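Local coordinates for prophage MuSo2, 43 kDa tail protein (Shewanella oneidensis, PDB 3CDD) that probably serves as a trimeric structural component of the baseplate in the contractile tail of a Mu-like prophage, at residues A[148-151]-A[152-155]. Sequence-based numbering, arbitrary orientation.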
ATOM      1  N   GLN A 148     -14.203  29.731  10.526  1.00 30.86           N
ATOM      2  CA  GLN A 148     -13.809  29.993   9.156  1.00 32.10           C
ATOM      3  C   GLN A 148     -13.569  28.720   8.343  1.00 32.26           C
ATOM      4  O   GLN A 148     -12.869  27.804   8.786  1.00 32.17           O
ATOM      5  CB  GLN A 148     -12.581  30.885   9.121  1.00 32.19           C
ATOM      6  CG  GLN A 148     -12.926  32.313   8.801  1.00 34.97           C
ATOM      7  CD  GLN A 148     -11.901  33.288   9.325  1.00 37.09           C
ATOM      8  OE1 GLN A 148     -11.445  33.181  10.466  1.00 38.33           O
ATOM      9  NE2 GLN A 148     -11.541  34.257   8.500  1.00 38.55           N
ATOM     10  N   ILE A 149     -14.166  28.674   7.155  1.00 32.69           N
ATOM     11  CA  ILE A 149     -13.932  27.578   6.227  1.00 33.18           C
ATOM     12  C   ILE A 149     -12.468  27.572   5.808  1.00 33.31           C
ATOM     13  O   ILE A 149     -11.983  28.549   5.253  1.00 33.17           O
ATOM     14  CB  ILE A 149     -14.797  27.698   4.946  1.00 33.46           C
ATOM     15  CG1 ILE A 149     -16.247  28.094   5.264  1.00 33.22           C
ATOM     16  CG2 ILE A 149     -14.677  26.420   4.094  1.00 33.01           C
ATOM     17  CD1 ILE A 149     -16.924  27.234   6.294  1.00 35.33           C
ATOM     18  N   GLU A 150     -11.768  26.472   6.079  1.00 33.91           N
ATOM     19  CA  GLU A 150     -10.410  26.294   5.577  1.00 34.76           C
ATOM     20  C   GLU A 150     -10.460  26.145   4.054  1.00 34.48           C
ATOM     21  O   GLU A 150     -11.511  25.819   3.488  1.00 34.56           O
ATOM     22  CB  GLU A 150      -9.731  25.099   6.249  1.00 34.89           C
ATOM     23  CG  GLU A 150      -9.252  25.396   7.673  1.00 39.21           C
ATOM     24  CD  GLU A 150      -9.262  24.168   8.582  1.00 44.66           C
ATOM     25  OE1 GLU A 150      -8.735  23.107   8.169  1.00 47.48           O
ATOM     26  OE2 GLU A 150      -9.787  24.267   9.720  1.00 46.10           O
ATOM     27  N   GLN A 151      -9.339  26.406   3.391  1.00 34.34           N
ATOM     28  CA  GLN A 151      -9.287  26.385   1.931  1.00 34.50           C
ATOM     29  C   GLN A 151      -9.629  24.996   1.411  1.00 33.80           C
ATOM     30  O   GLN A 151      -8.904  24.031   1.691  1.00 34.06           O
ATOM     31  CB  GLN A 151      -7.887  26.751   1.424  1.00 34.34           C
ATOM     32  CG  GLN A 151      -7.483  28.208   1.516  1.00 35.47           C
ATOM     33  CD  GLN A 151      -6.126  28.472   0.851  1.00 35.58           C
ATOM     34  OE1 GLN A 151      -5.567  27.597   0.171  1.00 38.08           O
ATOM     35  NE2 GLN A 151      -5.596  29.674   1.045  1.00 35.76           N
ATOM     36  N   GLY A 152     -10.718  24.901   0.647  1.00 33.21           N
ATOM     37  CA  GLY A 152     -11.084  23.652  -0.034  1.00 32.29           C
ATOM     38  C   GLY A 152     -11.670  22.600   0.896  1.00 31.81           C
ATOM     39  O   GLY A 152     -11.876  21.446   0.502  1.00 32.04           O
ATOM     40  N   GLU A 153     -11.941  23.005   2.133  1.00 30.80           N
ATOM     41  CA  GLU A 153     -12.572  22.139   3.117  1.00 29.46           C
ATOM     42  C   GLU A 153     -13.904  21.623   2.591  1.00 28.73           C
ATOM     43  O   GLU A 153     -14.682  22.371   1.986  1.00 28.22           O
ATOM     44  CB  GLU A 153     -12.802  22.905   4.422  1.00 29.64           C
ATOM     45  CG  GLU A 153     -13.040  21.990   5.624  1.00 28.44           C
ATOM     46  CD  GLU A 153     -12.929  22.707   6.952  1.00 30.18           C
ATOM     47  OE1 GLU A 153     -13.227  23.937   7.035  1.00 28.68           O
ATOM     48  OE2 GLU A 153     -12.544  22.019   7.918  1.00 31.75           O
ATOM     49  N   THR A 154     -14.154  20.339   2.815  1.00 27.59           N
ATOM     50  CA  THR A 154     -15.416  19.735   2.415  1.00 27.16           C
ATOM     51  C   THR A 154     -16.458  19.876   3.548  1.00 26.56           C
ATOM     52  O   THR A 154     -16.082  20.036   4.708  1.00 26.31           O
ATOM     53  CB  THR A 154     -15.195  18.238   2.066  1.00 27.47           C
ATOM     54  OG1 THR A 154     -14.875  17.519   3.260  1.00 27.96           O
ATOM     55  CG2 THR A 154     -14.039  18.091   1.062  1.00 26.99           C
ATOM     56  N   PRO A 155     -17.768  19.796   3.220  1.00 26.49           N
ATOM     57  CA  PRO A 155     -18.807  19.808   4.256  1.00 26.23           C
ATOM     58  C   PRO A 155     -18.572  18.777   5.376  1.00 26.24           C
ATOM     59  O   PRO A 155     -18.719  19.112   6.563  1.00 25.17           O
ATOM     60  CB  PRO A 155     -20.079  19.477   3.465  1.00 26.66           C
ATOM     61  CG  PRO A 155     -19.805  20.012   2.117  1.00 26.56           C
ATOM     62  CD  PRO A 155     -18.364  19.701   1.873  1.00 26.08           C
TER
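Glu153 folds back over the type II beta turn that runs from Glu150 to Glu153, so that one residue both closes the turn and braces its first residue. Its backbone N donates to Glu150 O (3.2 Å), the bond that closes the turn. Its carboxylate OE1 accepts from Glu150 N at 3.1 Å, with the donor well out of the carboxylate plane. An extended side chain with CG anti to the backbone N (chi1 -162°) carries the carboxylate across the turn to reach that N-H. Packing is closest here: Glu153 CB lies 3.3 Å from Glu150 O, and Ile149 CG2 reaches the same CB at 4.0 Å. Glu150 OE1 and Glu153 OE2 are also 4.0 Å apart, and Arg161 forms salt bridges with both carboxylates, which probably offsets their repulsion. By contrast, the outer corner is exposed and loosely held within 148-155: Gly152 takes the positive phi (75°) of the turn, and Gln151, its CB bond directed away from 152-155, packs on Val255 of a second subunit. Thr154 then N-caps helix 155-164. The turn thus links strand 144-148 to that helix, with Ile149 and Glu153 resting on Leu158 of the helix and on Ile107, and Ile149 also touching Phe114 of strand 113-115.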